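Local coordinates for protein putative aminooxidase (Propionibacterium acnes, PDB 2BA9) that probably isomerises polyunsaturated fatty acids to conjugated linoleic acid, using a bound flavin-adenine dinucleotide in a fold of the flavin amine oxidase family, at residues I162-D174 against Y297-M311. Residues are numbered along the deposited sequence; the frame is centred on the assembly and turned at random.
Sequences INPFTAFGYGHFD and YVPDNMRPERLGHVM. With FAD (flavin-adenine dinucleotide), chain D.
Ala167, on the short helix 166-170, packs against Met302 and Met311 in this flavin amine oxidase fold. The helix meets the connection between strands 295-297 and 310-315 of the mixed sheet. The tight part is largely apolar. Met302 runs extended beyond CG (chi3 -157°), and its CE lies 3.5 Å from Ala167 CB. Met311 comes from strand 310-315 and bends at chi3 (-77°). Its CE thereby lies 3.2 Å from Thr166 O, while its CB rests against Ala167 CB.

Toward the flavin, the side chains of Tyr297 and Phe168 cross obliquely and their rings meet edge to edge. Tyr297 OH lies 3.2 Å from Phe168 CE1. FAD O4 lies near the Phe168 ring plane, 3.5 Å from Phe168 CE2. Phe168 and Tyr170 belong to the flavin pocket, so this end of the contact borders the cofactor site. Asn163 O faces the edge of the Tyr297 ring. This side is more open to solvent: Asn163 and Tyr297 are partly exposed, and both hydrogen-bond to a dodecaethylene glycol, probably from the crystallisation liquor.

The opposite end of segment 162-174 is also less enclosed. Asp174 OD1 touches Pro304 CG but bonds to His333. The buried His172 ring turns its edge to Met302 O, with CD2 2.9 Å away; NE2 is badly angled for a hydrogen bond there. Pro304 and Leu307 also touch this ring. Thr166 CG2 covers one face, and Thr166 OG1 donates to Gly171 O. A bridging water in the ring plane lies 2.9 Å from His172 NE2 and donates to Asn301 O and, at 2.7 Å, to Arg303 O.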
# COMPACT_ATOMS: atom_id res chain seq x y z
N ILE A 162 -2.64 -5.11 -14.65
CA ILE A 162 -3.18 -5.98 -13.63
C ILE A 162 -2.11 -6.67 -12.77
O ILE A 162 -2.32 -6.88 -11.59
CB ILE A 162 -4.12 -7.03 -14.23
CG1 ILE A 162 -5.01 -7.65 -13.13
CG2 ILE A 162 -3.34 -8.09 -15.01
CD1 ILE A 162 -6.08 -8.56 -13.67
N ASN A 163 -0.98 -7.00 -13.37
CA ASN A 163 0.03 -7.81 -12.69
C ASN A 163 0.68 -7.11 -11.48
O ASN A 163 0.81 -7.72 -10.42
CB ASN A 163 1.07 -8.29 -13.71
CG ASN A 163 0.45 -9.08 -14.84
OD1 ASN A 163 -0.31 -10.02 -14.60
ND2 ASN A 163 0.76 -8.72 -16.09
N PRO A 164 1.08 -5.83 -11.61
CA PRO A 164 1.51 -5.08 -10.43
C PRO A 164 0.38 -4.48 -9.60
O PRO A 164 0.65 -3.69 -8.68
CB PRO A 164 2.34 -3.94 -11.03
CG PRO A 164 2.36 -4.14 -12.48
CD PRO A 164 1.20 -5.00 -12.81
N PHE A 165 -0.87 -4.82 -9.91
CA PHE A 165 -1.98 -4.25 -9.17
C PHE A 165 -2.73 -5.30 -8.35
O PHE A 165 -2.60 -5.32 -7.13
CB PHE A 165 -2.93 -3.46 -10.06
CG PHE A 165 -3.89 -2.61 -9.28
CD1 PHE A 165 -3.49 -1.36 -8.80
CD2 PHE A 165 -5.16 -3.09 -8.95
CE1 PHE A 165 -4.35 -0.58 -8.04
CE2 PHE A 165 -6.03 -2.31 -8.21
CZ PHE A 165 -5.63 -1.05 -7.76
N THR A 166 -3.48 -6.16 -9.04
CA THR A 166 -4.30 -7.16 -8.38
C THR A 166 -3.46 -8.19 -7.61
O THR A 166 -3.77 -8.52 -6.46
CB THR A 166 -5.22 -7.87 -9.39
OG1 THR A 166 -6.09 -6.89 -9.99
CG2 THR A 166 -6.06 -8.95 -8.72
N ALA A 167 -2.40 -8.69 -8.24
CA ALA A 167 -1.45 -9.61 -7.60
C ALA A 167 -0.79 -9.01 -6.36
O ALA A 167 -0.51 -9.73 -5.39
CB ALA A 167 -0.38 -10.03 -8.62
N PHE A 168 -0.54 -7.70 -6.40
CA PHE A 168 0.02 -6.93 -5.27
C PHE A 168 -1.06 -6.59 -4.24
O PHE A 168 -0.83 -5.81 -3.32
CB PHE A 168 0.70 -5.63 -5.74
CG PHE A 168 2.08 -5.81 -6.33
CD1 PHE A 168 2.29 -6.68 -7.38
CD2 PHE A 168 3.15 -5.07 -5.85
CE1 PHE A 168 3.55 -6.84 -7.94
CE2 PHE A 168 4.41 -5.20 -6.41
CZ PHE A 168 4.62 -6.09 -7.47
N GLY A 169 -2.24 -7.17 -4.40
CA GLY A 169 -3.22 -7.23 -3.35
C GLY A 169 -4.18 -6.07 -3.32
O GLY A 169 -4.98 -5.94 -2.40
N TYR A 170 -4.12 -5.25 -4.36
CA TYR A 170 -4.91 -4.04 -4.43
C TYR A 170 -6.34 -4.28 -4.92
O TYR A 170 -7.14 -3.36 -4.96
CB TYR A 170 -4.20 -3.02 -5.31
CG TYR A 170 -2.88 -2.55 -4.74
CD1 TYR A 170 -2.84 -1.89 -3.50
CD2 TYR A 170 -1.68 -2.75 -5.42
CE1 TYR A 170 -1.64 -1.44 -2.96
CE2 TYR A 170 -0.45 -2.30 -4.88
CZ TYR A 170 -0.45 -1.65 -3.64
OH TYR A 170 0.73 -1.19 -3.08
N GLY A 171 -6.66 -5.51 -5.30
CA GLY A 171 -8.04 -5.82 -5.66
C GLY A 171 -8.26 -5.82 -7.15
O GLY A 171 -7.31 -5.86 -7.92
N HIS A 172 -9.52 -5.75 -7.55
CA HIS A 172 -9.91 -6.12 -8.89
C HIS A 172 -10.51 -4.95 -9.67
O HIS A 172 -11.27 -4.16 -9.13
CB HIS A 172 -10.85 -7.33 -8.85
CG HIS A 172 -10.20 -8.56 -8.30
ND1 HIS A 172 -9.92 -8.72 -6.97
CD2 HIS A 172 -9.74 -9.67 -8.92
CE1 HIS A 172 -9.33 -9.89 -6.78
NE2 HIS A 172 -9.21 -10.49 -7.96
N PHE A 173 -10.15 -4.88 -10.95
CA PHE A 173 -10.53 -3.77 -11.84
C PHE A 173 -12.03 -3.68 -12.14
O PHE A 173 -12.51 -2.63 -12.60
CB PHE A 173 -9.76 -3.89 -13.16
CG PHE A 173 -8.27 -3.63 -13.06
CD1 PHE A 173 -7.42 -4.12 -14.06
CD2 PHE A 173 -7.70 -2.89 -12.01
CE1 PHE A 173 -6.04 -3.89 -14.00
CE2 PHE A 173 -6.31 -2.66 -11.97
CZ PHE A 173 -5.49 -3.16 -12.95
N ASP A 174 -12.77 -4.76 -11.89
CA ASP A 174 -14.22 -4.73 -12.04
C ASP A 174 -14.91 -3.77 -11.03
O ASP A 174 -16.05 -3.36 -11.25
CB ASP A 174 -14.80 -6.15 -11.91
CG ASP A 174 -14.59 -6.75 -10.52
OD1 ASP A 174 -13.58 -7.46 -10.33
OD2 ASP A 174 -15.44 -6.52 -9.62
N TYR A 297 4.25 -15.02 -11.68
CA TYR A 297 2.91 -14.41 -11.65
C TYR A 297 1.89 -15.34 -12.28
O TYR A 297 2.21 -16.17 -13.15
CB TYR A 297 2.89 -13.08 -12.42
CG TYR A 297 3.54 -11.92 -11.68
CD1 TYR A 297 2.80 -10.85 -11.20
CD2 TYR A 297 4.92 -11.90 -11.48
CE1 TYR A 297 3.42 -9.78 -10.54
CE2 TYR A 297 5.53 -10.86 -10.83
CZ TYR A 297 4.79 -9.80 -10.35
OH TYR A 297 5.44 -8.78 -9.69
N VAL A 298 0.64 -15.19 -11.85
CA VAL A 298 -0.44 -16.07 -12.29
C VAL A 298 -1.68 -15.25 -12.60
O VAL A 298 -2.61 -15.15 -11.77
CB VAL A 298 -0.74 -17.19 -11.27
CG1 VAL A 298 -1.57 -18.31 -11.91
CG2 VAL A 298 0.53 -17.77 -10.72
N PRO A 299 -1.70 -14.63 -13.80
CA PRO A 299 -2.86 -13.86 -14.24
C PRO A 299 -4.15 -14.64 -14.13
O PRO A 299 -5.16 -14.10 -13.70
CB PRO A 299 -2.54 -13.53 -15.70
CG PRO A 299 -1.04 -13.53 -15.74
CD PRO A 299 -0.60 -14.57 -14.79
N ASP A 300 -4.12 -15.92 -14.50
CA ASP A 300 -5.29 -16.79 -14.34
C ASP A 300 -5.93 -16.66 -12.96
O ASP A 300 -7.16 -16.67 -12.85
CB ASP A 300 -4.93 -18.27 -14.59
CG ASP A 300 -4.81 -18.60 -16.06
OD1 ASP A 300 -5.22 -17.78 -16.93
OD2 ASP A 300 -4.31 -19.70 -16.36
N ASN A 301 -5.09 -16.56 -11.93
CA ASN A 301 -5.52 -16.56 -10.51
C ASN A 301 -5.82 -15.17 -9.95
O ASN A 301 -6.18 -15.04 -8.78
CB ASN A 301 -4.49 -17.28 -9.62
CG ASN A 301 -4.55 -18.81 -9.75
OD1 ASN A 301 -5.45 -19.36 -10.38
ND2 ASN A 301 -3.61 -19.49 -9.10
N MET A 302 -5.73 -14.15 -10.82
CA MET A 302 -6.10 -12.76 -10.50
C MET A 302 -7.55 -12.41 -10.91
O MET A 302 -8.01 -11.29 -10.67
CB MET A 302 -5.15 -11.81 -11.20
CG MET A 302 -3.71 -11.94 -10.78
SD MET A 302 -2.65 -10.94 -11.84
CE MET A 302 -1.05 -11.77 -11.64
N ARG A 303 -8.22 -13.34 -11.58
CA ARG A 303 -9.65 -13.29 -11.83
C ARG A 303 -10.42 -13.42 -10.52
O ARG A 303 -10.07 -14.25 -9.68
CB ARG A 303 -10.07 -14.48 -12.68
CG ARG A 303 -9.56 -14.50 -14.08
CD ARG A 303 -10.30 -15.56 -14.91
NE ARG A 303 -9.66 -16.88 -14.87
CZ ARG A 303 -10.22 -18.00 -14.42
NH1 ARG A 303 -11.47 -18.03 -13.97
NH2 ARG A 303 -9.53 -19.13 -14.47
N PRO A 304 -11.52 -12.66 -10.36
CA PRO A 304 -12.38 -12.76 -9.17
C PRO A 304 -12.90 -14.18 -8.93
O PRO A 304 -13.07 -14.60 -7.79
CB PRO A 304 -13.54 -11.82 -9.51
CG PRO A 304 -12.95 -10.83 -10.44
CD PRO A 304 -12.03 -11.64 -11.29
N GLU A 305 -13.11 -14.90 -10.03
CA GLU A 305 -13.51 -16.30 -10.02
C GLU A 305 -12.45 -17.19 -9.36
O GLU A 305 -12.75 -18.32 -8.97
CB GLU A 305 -13.73 -16.77 -11.46
CG GLU A 305 -14.94 -16.15 -12.15
CD GLU A 305 -14.71 -14.79 -12.83
OE1 GLU A 305 -13.56 -14.29 -12.90
OE2 GLU A 305 -15.71 -14.22 -13.30
N ARG A 306 -11.23 -16.68 -9.26
CA ARG A 306 -10.12 -17.42 -8.65
C ARG A 306 -9.65 -16.84 -7.30
O ARG A 306 -8.57 -17.19 -6.82
CB ARG A 306 -8.96 -17.48 -9.65
CG ARG A 306 -9.26 -18.31 -10.89
CD ARG A 306 -9.43 -19.81 -10.61
NE ARG A 306 -8.15 -20.46 -10.31
CZ ARG A 306 -8.01 -21.76 -10.08
NH1 ARG A 306 -9.05 -22.57 -10.15
NH2 ARG A 306 -6.81 -22.25 -9.80
N LEU A 307 -10.47 -15.99 -6.68
CA LEU A 307 -10.17 -15.44 -5.36
C LEU A 307 -9.73 -16.50 -4.36
O LEU A 307 -10.36 -17.54 -4.24
CB LEU A 307 -11.41 -14.73 -4.81
CG LEU A 307 -11.21 -13.84 -3.59
CD1 LEU A 307 -10.36 -12.65 -3.96
CD2 LEU A 307 -12.58 -13.37 -3.03
N GLY A 308 -8.64 -16.23 -3.64
CA GLY A 308 -8.12 -17.17 -2.64
C GLY A 308 -6.92 -17.92 -3.18
O GLY A 308 -6.15 -18.50 -2.41
N HIS A 309 -6.76 -17.92 -4.50
CA HIS A 309 -5.62 -18.62 -5.09
C HIS A 309 -4.38 -17.76 -5.06
O HIS A 309 -4.46 -16.55 -4.97
CB HIS A 309 -5.94 -19.10 -6.51
CG HIS A 309 -6.76 -20.36 -6.53
ND1 HIS A 309 -6.20 -21.60 -6.30
CD2 HIS A 309 -8.09 -20.56 -6.69
CE1 HIS A 309 -7.15 -22.52 -6.35
NE2 HIS A 309 -8.31 -21.92 -6.57
N VAL A 310 -3.21 -18.39 -5.10
CA VAL A 310 -1.94 -17.67 -5.20
C VAL A 310 -1.84 -16.95 -6.55
O VAL A 310 -1.93 -17.58 -7.60
CB VAL A 310 -0.74 -18.61 -5.06
CG1 VAL A 310 0.57 -17.85 -5.32
CG2 VAL A 310 -0.71 -19.27 -3.68
N MET A 311 -1.61 -15.64 -6.49
CA MET A 311 -1.51 -14.81 -7.68
C MET A 311 -0.07 -14.54 -8.11
O MET A 311 0.19 -14.18 -9.25
CB MET A 311 -2.21 -13.48 -7.44
CG MET A 311 -3.64 -13.64 -6.95
SD MET A 311 -4.42 -12.04 -6.77
CE MET A 311 -3.69 -11.48 -5.24
PA FAD D . 1.06 0.93 7.69
O1A FAD D . 2.27 0.52 6.91
O2A FAD D . -0.05 -0.10 7.82
O5B FAD D . 1.51 1.29 9.19
C5B FAD D . 0.52 1.75 10.08
C4B FAD D . 1.08 1.81 11.48
O4B FAD D . 0.08 2.31 12.35
C3B FAD D . 1.51 0.43 11.99
O3B FAD D . 2.84 0.49 12.45
C2B FAD D . 0.51 0.12 13.07
O2B FAD D . 1.02 -0.77 14.06
C1B FAD D . 0.09 1.53 13.52
N9A FAD D . -1.23 1.48 14.18
C8A FAD D . -2.40 0.94 13.68
N7A FAD D . -3.38 1.09 14.62
C5A FAD D . -2.84 1.71 15.71
C6A FAD D . -3.37 2.09 16.96
N6A FAD D . -4.73 2.20 17.10
N1A FAD D . -2.54 2.75 17.86
C2A FAD D . -1.20 2.98 17.57
N3A FAD D . -0.69 2.59 16.34
C4A FAD D . -1.49 1.95 15.43
N1 FAD D . 4.21 -0.55 -1.05
C2 FAD D . 4.97 -0.10 -2.11
O2 FAD D . 5.22 1.10 -2.22
N3 FAD D . 5.42 -0.99 -3.07
C4 FAD D . 5.13 -2.33 -2.95
O4 FAD D . 5.56 -3.11 -3.82
C4X FAD D . 4.37 -2.80 -1.87
N5 FAD D . 4.05 -4.14 -1.73
C5X FAD D . 3.45 -4.63 -0.59
C6 FAD D . 3.26 -5.99 -0.42
C7 FAD D . 2.69 -6.47 0.76
C7M FAD D . 2.52 -7.96 0.92
C8 FAD D . 2.29 -5.58 1.75
C8M FAD D . 1.66 -6.05 3.03
C9 FAD D . 2.47 -4.22 1.57
C9A FAD D . 3.04 -3.72 0.39
N10 FAD D . 3.22 -2.34 0.17
C10 FAD D . 3.94 -1.89 -0.91
C1' FAD D . 2.37 -1.34 0.88
C2' FAD D . 3.16 -0.59 1.95
O2' FAD D . 3.90 -1.47 2.79
C3' FAD D . 2.16 0.23 2.76
O3' FAD D . 1.34 0.99 1.87
C4' FAD D . 2.87 1.13 3.76
O4' FAD D . 3.46 0.37 4.81
C5' FAD D . 1.87 2.14 4.29
O5' FAD D . 2.39 2.79 5.42
P FAD D . 1.39 3.47 6.50
O1P FAD D . 2.18 4.05 7.66
O2P FAD D . 0.58 4.50 5.78
O3P FAD D . 0.46 2.29 7.07
O HOH W 1 -8.41 -13.32 -7.82